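Local structure of conjugal transfer protein TRWB (Escherichia coli, 1E9S) at the interface of chains A and B. The protein couples the relaxosome to the type IV secretion machinery in bacterial conjugation, probably as a hexameric, DNA-binding ATPase that drives DNA transfer. Sequence-based numbering; all coordinates share one arbitrary frame. Chains: chain A/B, Conjugal transfer protein TRWB.

The interface of chains A and B. Residues chain A 367-370, 385; chain B 384, 386.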
ATOM      1  N   ARG A 367     -25.897  32.422   5.188  1.00 55.46           N
ATOM      2  CA  ARG A 367     -26.324  32.705   6.548  1.00 58.50           C
ATOM      3  C   ARG A 367     -25.954  34.121   6.977  1.00 62.11           C
ATOM      4  O   ARG A 367     -24.925  34.653   6.566  1.00 61.43           O
ATOM      5  CB  ARG A 367     -25.670  31.699   7.500  1.00 57.23           C
ATOM      6  CG  ARG A 367     -26.588  31.173   8.577  1.00 56.67           C
ATOM      7  CD  ARG A 367     -25.859  30.356   9.630  1.00 56.65           C
ATOM      8  NE  ARG A 367     -24.749  29.585   9.090  1.00 57.08           N
ATOM      9  CZ  ARG A 367     -24.797  28.357   8.578  1.00 55.33           C
ATOM     10  NH1 ARG A 367     -25.925  27.656   8.500  1.00 53.11           N
ATOM     11  NH2 ARG A 367     -23.665  27.833   8.135  1.00 54.97           N
ATOM     12  N   ASP A 368     -26.794  34.719   7.817  1.00 66.39           N
ATOM     13  CA  ASP A 368     -26.548  36.061   8.324  1.00 70.75           C
ATOM     14  C   ASP A 368     -25.681  36.009   9.570  1.00 73.47           C
ATOM     15  O   ASP A 368     -26.013  35.329  10.540  1.00 73.47           O
ATOM     16  CB  ASP A 368     -27.871  36.752   8.648  1.00 71.99           C
ATOM     17  CG  ASP A 368     -28.573  37.273   7.402  1.00 72.41           C
ATOM     18  OD1 ASP A 368     -27.891  37.530   6.382  1.00 72.32           O
ATOM     19  OD2 ASP A 368     -29.809  37.439   7.448  1.00 71.91           O
ATOM     20  N   ARG A 369     -24.558  36.719   9.534  1.00 77.16           N
ATOM     21  CA  ARG A 369     -23.650  36.764  10.676  1.00 81.76           C
ATOM     22  C   ARG A 369     -23.906  38.101  11.377  1.00 83.84           C
ATOM     23  O   ARG A 369     -23.289  39.117  11.052  1.00 84.63           O
ATOM     24  CB  ARG A 369     -22.184  36.679  10.206  1.00 82.40           C
ATOM     25  CG  ARG A 369     -21.172  36.304  11.303  1.00 84.39           C
ATOM     26  CD  ARG A 369     -19.764  36.890  11.073  1.00 85.85           C
ATOM     27  NE  ARG A 369     -19.730  38.343  11.262  1.00 87.61           N
ATOM     28  CZ  ARG A 369     -18.621  39.068  11.400  1.00 88.08           C
ATOM     29  NH1 ARG A 369     -17.430  38.483  11.386  1.00 88.23           N
ATOM     30  NH2 ARG A 369     -18.705  40.385  11.563  1.00 88.46           N
ATOM     31  N   TYR A 370     -24.837  38.098  12.324  1.00 86.50           N
ATOM     32  CA  TYR A 370     -25.191  39.307  13.059  1.00 88.99           C
ATOM     33  C   TYR A 370     -24.084  39.898  13.933  1.00 89.54           C
ATOM     34  O   TYR A 370     -23.245  39.173  14.483  1.00 89.88           O
ATOM     35  CB  TYR A 370     -26.435  39.044  13.908  1.00 90.26           C
ATOM     36  CG  TYR A 370     -27.721  39.343  13.171  1.00 92.96           C
ATOM     37  CD1 TYR A 370     -28.014  38.733  11.950  1.00 93.83           C
ATOM     38  CD2 TYR A 370     -28.636  40.256  13.685  1.00 94.14           C
ATOM     39  CE1 TYR A 370     -29.184  39.028  11.259  1.00 94.50           C
ATOM     40  CE2 TYR A 370     -29.808  40.558  13.004  1.00 95.45           C
ATOM     41  CZ  TYR A 370     -30.076  39.942  11.792  1.00 95.39           C
ATOM     42  OH  TYR A 370     -31.237  40.247  11.118  1.00 96.05           O
ATOM     43  N   GLU A 385     -22.943  35.450   4.572  1.00 72.23           N
ATOM     44  CA  GLU A 385     -21.798  34.567   4.390  1.00 69.99           C
ATOM     45  C   GLU A 385     -22.212  33.275   3.690  1.00 67.23           C
ATOM     46  O   GLU A 385     -23.275  32.728   3.971  1.00 65.79           O
ATOM     47  CB  GLU A 385     -21.184  34.272   5.768  1.00 70.82           C
ATOM     48  CG  GLU A 385     -20.480  32.943   5.956  1.00 74.94           C
ATOM     49  CD  GLU A 385     -20.409  32.539   7.428  1.00 77.51           C
ATOM     50  OE1 GLU A 385     -21.486  32.415   8.060  1.00 77.77           O
ATOM     51  OE2 GLU A 385     -19.283  32.346   7.946  1.00 78.37           O
TER
ATOM     52  N   LEU B 384     -21.315  37.141  16.514  1.00 76.28           N
ATOM     53  CA  LEU B 384     -21.523  35.693  16.613  1.00 73.60           C
ATOM     54  C   LEU B 384     -20.789  34.910  15.522  1.00 72.18           C
ATOM     55  O   LEU B 384     -20.803  35.293  14.352  1.00 72.21           O
ATOM     56  CB  LEU B 384     -23.016  35.353  16.569  1.00 73.81           C
ATOM     57  CG  LEU B 384     -23.693  35.091  17.918  1.00 73.16           C
ATOM     58  CD1 LEU B 384     -25.161  34.771  17.700  1.00 73.18           C
ATOM     59  CD2 LEU B 384     -23.009  33.938  18.623  1.00 72.50           C
ATOM     60  N   ARG B 386     -19.875  30.753  14.096  1.00 61.99           N
ATOM     61  CA  ARG B 386     -20.197  29.325  14.122  1.00 59.51           C
ATOM     62  C   ARG B 386     -18.883  28.560  14.021  1.00 56.23           C
ATOM     63  O   ARG B 386     -18.079  28.817  13.124  1.00 56.41           O
ATOM     64  CB  ARG B 386     -21.067  28.936  12.929  1.00 60.50           C
ATOM     65  CG  ARG B 386     -22.556  28.902  13.190  1.00 62.91           C
ATOM     66  CD  ARG B 386     -23.149  30.294  13.426  1.00 63.73           C
ATOM     67  NE  ARG B 386     -22.852  31.224  12.336  1.00 63.46           N
ATOM     68  CZ  ARG B 386     -23.466  32.389  12.165  1.00 63.80           C
ATOM     69  NH1 ARG B 386     -24.420  32.761  13.010  1.00 64.27           N
ATOM     70  NH2 ARG B 386     -23.109  33.191  11.167  1.00 62.63           N
TER
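B:Arg386 reaches across to A:Glu385, and the path of its side chain organises this patch between neighbouring subunits. From CB the chain runs through CG and CD, bent at both chi2 and chi3, which turns the guanidinium toward chain A. NE comes within 4.1 Å of NE of A:Arg367; the two groups carry like charges, and the nearby carboxylate of A:Glu385 may ease their repulsion. CD of A:Arg367 covers one guanidinium face, 4.0 Å from CZ, the two guanidinium planes 61° apart; arginine can thus lay a methylene on its partner and still carry charge at its tip. The backbone O of A:Asp368 lies 3.7 Å from NH2 and 3.9 Å from NH1, too far to count as bonded. NH2, at the tip, meets the carboxylate OE1 of A:Glu385 in a long salt bridge of 3.6 Å, the planes tilted 53°. Glutamate suits this place because its chain, extended beyond CG, carries the charge out to the arginine. A:Arg369 touches through methylenes: CB lies 3.7 Å from NH2, and CG, anti to the backbone N, passes the carbonyl of B:Leu384. B:Leu384 N makes a weak hydrogen bond to A:Tyr370 O (3.5 Å), a backbone link needing neither side chain. The patch joins strands 362-368 and 384-390 of chain A to strand 383-390 of chain B, near the subunits' N-termini, probably the membrane-facing end; the deposited hexamer fits this ring-forming family.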